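PDB 5LO9: cytochrome C from Marichromatium purpuratum 984, which probably oxidises thiosulfate to tetrathionate, and may run the reverse reaction, passing electrons through its covalently bound c-type hemes. Local coordinates for residues W432-D440 and H493-G501. Numbering follows the deposited sequence.
Sequences WGAGMHRVD and HASPFDLYG. With THJ (thiosulfate), chain J.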
ATOM      1  N   TRP A 432     -15.422  22.585  -5.068  1.00 38.43           N
ATOM      2  CA  TRP A 432     -16.715  22.237  -4.490  1.00 43.11           C
ATOM      3  C   TRP A 432     -16.889  20.738  -4.296  1.00 46.64           C
ATOM      4  O   TRP A 432     -17.889  20.317  -3.695  1.00 40.40           O
ATOM      5  CB  TRP A 432     -17.851  22.755  -5.373  1.00 42.12           C
ATOM      6  CG  TRP A 432     -18.318  24.164  -5.091  1.00 41.51           C
ATOM      7  CD1 TRP A 432     -18.131  25.272  -5.878  1.00 39.49           C
ATOM      8  CD2 TRP A 432     -19.066  24.600  -3.967  1.00 39.36           C
ATOM      9  NE1 TRP A 432     -18.723  26.368  -5.305  1.00 40.15           N
ATOM     10  CE2 TRP A 432     -19.306  25.979  -4.129  1.00 45.80           C
ATOM     11  CE3 TRP A 432     -19.560  23.962  -2.838  1.00 39.27           C
ATOM     12  CZ2 TRP A 432     -20.001  26.727  -3.189  1.00 46.12           C
ATOM     13  CZ3 TRP A 432     -20.258  24.703  -1.910  1.00 40.88           C
ATOM     14  CH2 TRP A 432     -20.471  26.069  -2.089  1.00 42.30           C
ATOM     15  N   GLY A 433     -15.950  19.933  -4.786  1.00 45.03           N
ATOM     16  CA  GLY A 433     -16.015  18.512  -4.558  1.00 40.11           C
ATOM     17  C   GLY A 433     -15.194  18.066  -3.378  1.00 37.74           C
ATOM     18  O   GLY A 433     -15.297  16.912  -2.964  1.00 45.74           O
ATOM     19  N   ALA A 434     -14.382  18.961  -2.816  1.00 47.25           N
ATOM     20  CA  ALA A 434     -13.496  18.584  -1.713  1.00 41.31           C
ATOM     21  C   ALA A 434     -14.276  18.407  -0.419  1.00 42.11           C
ATOM     22  O   ALA A 434     -15.240  19.134  -0.147  1.00 47.62           O
ATOM     23  CB  ALA A 434     -12.401  19.630  -1.493  1.00 41.77           C
ATOM     24  N   GLY A 435     -13.866  17.405   0.362  1.00 43.15           N
ATOM     25  CA  GLY A 435     -14.523  17.108   1.615  1.00 37.61           C
ATOM     26  C   GLY A 435     -14.621  18.300   2.542  1.00 43.03           C
ATOM     27  O   GLY A 435     -15.590  18.413   3.310  1.00 44.74           O
ATOM     28  N   MET A 436     -13.606  19.176   2.525  1.00 33.74           N
ATOM     29  CA  MET A 436     -13.603  20.363   3.376  1.00 42.06           C
ATOM     30  C   MET A 436     -14.725  21.365   3.033  1.00 44.97           C
ATOM     31  O   MET A 436     -15.015  22.250   3.847  1.00 47.57           O
ATOM     32  CB  MET A 436     -12.229  21.053   3.274  1.00 41.20           C
ATOM     33  CG  MET A 436     -11.945  22.097   4.361  1.00 43.18           C
ATOM     34  SD  MET A 436     -11.854  21.361   6.055  1.00 38.23           S
ATOM     35  CE  MET A 436     -10.138  20.763   6.097  1.00 36.33           C
ATOM     36  N   HIS A 437     -15.373  21.261   1.868  1.00 43.08           N
ATOM     37  CA  HIS A 437     -16.504  22.140   1.574  1.00 41.46           C
ATOM     38  C   HIS A 437     -17.747  21.762   2.377  1.00 36.26           C
ATOM     39  O   HIS A 437     -18.706  22.530   2.392  1.00 39.97           O
ATOM     40  CB  HIS A 437     -16.822  22.150   0.051  1.00 38.99           C
ATOM     41  CG  HIS A 437     -17.892  21.182  -0.367  1.00 45.75           C
ATOM     42  ND1 HIS A 437     -17.617  19.877  -0.715  1.00 45.78           N
ATOM     43  CD2 HIS A 437     -19.241  21.319  -0.465  1.00 42.52           C
ATOM     44  CE1 HIS A 437     -18.749  19.254  -1.017  1.00 52.01           C
ATOM     45  NE2 HIS A 437     -19.748  20.104  -0.873  1.00 42.97           N
ATOM     46  N   ARG A 438     -17.769  20.611   3.037  1.00 37.35           N
ATOM     47  CA  ARG A 438     -18.917  20.242   3.864  1.00 43.42           C
ATOM     48  C   ARG A 438     -18.833  20.928   5.215  1.00 43.47           C
ATOM     49  O   ARG A 438     -17.744  21.136   5.763  1.00 40.71           O
ATOM     50  CB  ARG A 438     -19.001  18.731   4.119  1.00 43.05           C
ATOM     51  CG  ARG A 438     -19.504  17.915   2.964  1.00 42.68           C
ATOM     52  CD  ARG A 438     -19.497  16.465   3.273  1.00 43.46           C
ATOM     53  NE  ARG A 438     -20.366  16.061   4.393  1.00 48.13           N
ATOM     54  CZ  ARG A 438     -21.523  15.401   4.273  1.00 46.97           C
ATOM     55  NH1 ARG A 438     -21.997  15.066   3.073  1.00 49.81           N
ATOM     56  NH2 ARG A 438     -22.220  15.066   5.360  1.00 48.61           N
ATOM     57  N   VAL A 439     -20.007  21.241   5.763  1.00 36.63           N
ATOM     58  CA  VAL A 439     -20.069  22.005   6.999  1.00 37.48           C
ATOM     59  C   VAL A 439     -19.645  21.143   8.173  1.00 36.79           C
ATOM     60  O   VAL A 439     -18.854  21.580   9.014  1.00 42.17           O
ATOM     61  CB  VAL A 439     -21.480  22.587   7.198  1.00 41.82           C
ATOM     62  CG1 VAL A 439     -21.581  23.274   8.517  1.00 45.71           C
ATOM     63  CG2 VAL A 439     -21.780  23.607   6.130  1.00 43.81           C
ATOM     64  N   ASP A 440     -20.112  19.890   8.219  1.00 36.37           N
ATOM     65  CA  ASP A 440     -19.746  18.987   9.319  1.00 40.04           C
ATOM     66  C   ASP A 440     -18.266  18.658   9.304  1.00 39.24           C
ATOM     67  O   ASP A 440     -17.620  18.651  10.358  1.00 43.54           O
ATOM     68  CB  ASP A 440     -20.565  17.682   9.299  1.00 34.39           C
ATOM     69  CG  ASP A 440     -20.487  16.912   7.963  1.00 40.48           C
ATOM     70  OD1 ASP A 440     -20.989  15.758   7.930  1.00 47.89           O
ATOM     71  OD2 ASP A 440     -20.015  17.460   6.936  1.00 40.74           O
ATOM     72  N   HIS A 493     -24.508  16.155  -3.812  1.00 54.08           N
ATOM     73  CA  HIS A 493     -24.477  17.084  -2.695  1.00 44.30           C
ATOM     74  C   HIS A 493     -25.757  17.037  -1.890  1.00 44.40           C
ATOM     75  O   HIS A 493     -26.150  18.036  -1.267  1.00 47.08           O
ATOM     76  CB  HIS A 493     -24.233  18.489  -3.192  1.00 47.94           C
ATOM     77  CG  HIS A 493     -22.912  18.674  -3.869  1.00 48.08           C
ATOM     78  ND1 HIS A 493     -21.740  18.929  -3.178  1.00 50.42           N
ATOM     79  CD2 HIS A 493     -22.585  18.661  -5.182  1.00 42.65           C
ATOM     80  CE1 HIS A 493     -20.754  19.084  -4.047  1.00 56.21           C
ATOM     81  NE2 HIS A 493     -21.239  18.921  -5.269  1.00 43.46           N
ATOM     82  N   ALA A 494     -26.438  15.900  -1.922  1.00 46.75           N
ATOM     83  CA  ALA A 494     -27.749  15.802  -1.289  1.00 56.73           C
ATOM     84  C   ALA A 494     -27.575  15.447   0.190  1.00 50.78           C
ATOM     85  O   ALA A 494     -27.785  14.315   0.633  1.00 58.12           O
ATOM     86  CB  ALA A 494     -28.625  14.810  -2.048  1.00 51.99           C
ATOM     87  N   SER A 495     -27.162  16.449   0.960  1.00 54.19           N
ATOM     88  CA  SER A 495     -26.988  16.336   2.402  1.00 50.89           C
ATOM     89  C   SER A 495     -27.358  17.659   3.065  1.00 53.97           C
ATOM     90  O   SER A 495     -27.181  18.731   2.463  1.00 49.13           O
ATOM     91  CB  SER A 495     -25.546  15.974   2.773  1.00 49.78           C
ATOM     92  OG  SER A 495     -25.287  16.276   4.147  1.00 57.69           O
ATOM     93  N   PRO A 496     -27.826  17.631   4.316  1.00 54.98           N
ATOM     94  CA  PRO A 496     -28.110  18.906   5.015  1.00 48.03           C
ATOM     95  C   PRO A 496     -26.849  19.707   5.339  1.00 51.43           C
ATOM     96  O   PRO A 496     -26.962  20.889   5.674  1.00 52.43           O
ATOM     97  CB  PRO A 496     -28.819  18.459   6.307  1.00 52.63           C
ATOM     98  CG  PRO A 496     -29.220  16.976   6.070  1.00 56.47           C
ATOM     99  CD  PRO A 496     -28.162  16.445   5.131  1.00 50.52           C
ATOM    100  N   PHE A 497     -25.658  19.105   5.245  1.00 52.23           N
ATOM    101  CA  PHE A 497     -24.406  19.776   5.569  1.00 48.19           C
ATOM    102  C   PHE A 497     -23.625  20.195   4.348  1.00 41.47           C
ATOM    103  O   PHE A 497     -22.440  20.480   4.474  1.00 48.12           O
ATOM    104  CB  PHE A 497     -23.511  18.878   6.418  1.00 51.42           C
ATOM    105  CG  PHE A 497     -24.175  18.365   7.675  1.00 55.72           C
ATOM    106  CD1 PHE A 497     -24.369  19.197   8.764  1.00 59.77           C
ATOM    107  CD2 PHE A 497     -24.585  17.058   7.773  1.00 56.39           C
ATOM    108  CE1 PHE A 497     -24.985  18.737   9.902  1.00 60.03           C
ATOM    109  CE2 PHE A 497     -25.201  16.598   8.907  1.00 47.40           C
ATOM    110  CZ  PHE A 497     -25.398  17.430   9.968  1.00 51.08           C
ATOM    111  N   ASP A 498     -24.244  20.189   3.172  1.00 53.30           N
ATOM    112  CA  ASP A 498     -23.603  20.523   1.895  1.00 50.63           C
ATOM    113  C   ASP A 498     -24.440  21.667   1.325  1.00 50.77           C
ATOM    114  O   ASP A 498     -25.624  21.491   1.011  1.00 59.46           O
ATOM    115  CB  ASP A 498     -23.543  19.288   0.955  1.00 46.20           C
ATOM    116  CG  ASP A 498     -22.569  19.472  -0.211  1.00 49.27           C
ATOM    117  OD1 ASP A 498     -21.877  18.490  -0.685  1.00 35.79           O
ATOM    118  OD2 ASP A 498     -22.509  20.644  -0.645  1.00 47.68           O
ATOM    119  N   LEU A 499     -23.838  22.840   1.198  1.00 52.19           N
ATOM    120  CA  LEU A 499     -24.582  24.006   0.745  1.00 44.48           C
ATOM    121  C   LEU A 499     -24.526  24.189  -0.756  1.00 45.62           C
ATOM    122  O   LEU A 499     -25.082  25.165  -1.259  1.00 50.36           O
ATOM    123  CB  LEU A 499     -24.076  25.287   1.415  1.00 49.33           C
ATOM    124  CG  LEU A 499     -23.935  25.276   2.934  1.00 48.11           C
ATOM    125  CD1 LEU A 499     -23.520  26.667   3.463  1.00 48.06           C
ATOM    126  CD2 LEU A 499     -25.182  24.794   3.577  1.00 40.07           C
ATOM    127  N   TYR A 500     -23.866  23.288  -1.477  1.00 55.19           N
ATOM    128  CA  TYR A 500     -23.856  23.358  -2.931  1.00 47.47           C
ATOM    129  C   TYR A 500     -25.290  23.304  -3.434  1.00 51.10           C
ATOM    130  O   TYR A 500     -26.071  22.435  -3.029  1.00 57.38           O
ATOM    131  CB  TYR A 500     -23.021  22.204  -3.504  1.00 40.73           C
ATOM    132  CG  TYR A 500     -22.822  22.238  -5.000  1.00 44.52           C
ATOM    133  CD1 TYR A 500     -21.639  22.736  -5.545  1.00 49.98           C
ATOM    134  CD2 TYR A 500     -23.816  21.804  -5.877  1.00 41.96           C
ATOM    135  CE1 TYR A 500     -21.433  22.773  -6.946  1.00 49.78           C
ATOM    136  CE2 TYR A 500     -23.617  21.825  -7.278  1.00 42.19           C
ATOM    137  CZ  TYR A 500     -22.428  22.312  -7.805  1.00 45.82           C
ATOM    138  OH  TYR A 500     -22.224  22.361  -9.177  1.00 37.85           O
ATOM    139  N   GLY A 501     -25.649  24.269  -4.282  1.00 53.97           N
ATOM    140  CA  GLY A 501     -26.978  24.354  -4.831  1.00 55.63           C
ATOM    141  C   GLY A 501     -27.956  25.207  -4.048  1.00 51.04           C
ATOM    142  O   GLY A 501     -28.951  25.669  -4.627  1.00 56.52           O
TER
HETATM  143  S1  THJ J1008     -10.521  14.717  -0.662  0.66106.64           S
HETATM  144  O1  THJ J1008     -10.607  13.567  -1.627  0.66 68.92           O
HETATM  145  O2  THJ J1008     -11.703  14.742   0.260  0.66 63.64           O
HETATM  146  O3  THJ J1008     -10.598  15.971  -1.448  0.66 62.33           O
HETATM  147  S2  THJ J1008      -8.894  14.728   0.220  0.66 58.58           S
HETATM  148  O   HOH W   1     -21.015  23.865   1.663  1.00 46.39           O
HETATM  149  O   HOH W   2     -21.430  15.956   0.232  1.00 51.09           O
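Asp498 OD1 is met from several sides. His493 ND1 donates to it close to its own ring plane. His437 NE2 lies 2.7 Å from the same Asp498 OD1, coming from the segment 432-440. A water also donates to OD1 and accepts from Arg438 NH1. Asp498 OD2 takes the backbone N of Tyr500, forming an Asx turn. The other nitrogen of each histidine is also held. His437 ND1 donates to Ala434 O at 2.6 Å, near the ring plane, which fixes the turn of this ring. His493 NE2 bonds Asp478.

The backbones join where Val439 N gives a nearly straight bond to Phe497 O (2.9 Å, 177°). Arg438 is the N-cap of helix 439-449, so this carbonyl serves an N-H of the first turn. Arg438 bends at chi3 (62°) and grips Asp440 side-on, NE to OD2 and NH2 to OD1. The Asp440 carboxylate stacks on the Phe497 ring, planes 10° apart, and its CB sits 4.2 Å from the ring centroid. A methionine in place of Arg438 would probably leave Asp440 without its two-point partner, its carboxylate freer to turn off the Phe497 ring.

At the other end, Tyr500 points its edge at the Trp432 face, with CD1 3.5 Å from Trp432 CD2. Glu474 holds Trp432 NE1, and Gln477 holds Tyr500 OH.

The loop after helix 485-492 thus packs on a helix N-terminus and the 3-10 turn before it. That turn helps form the thiosulfate pocket, where Gly435 N makes a weak bond to the ligand.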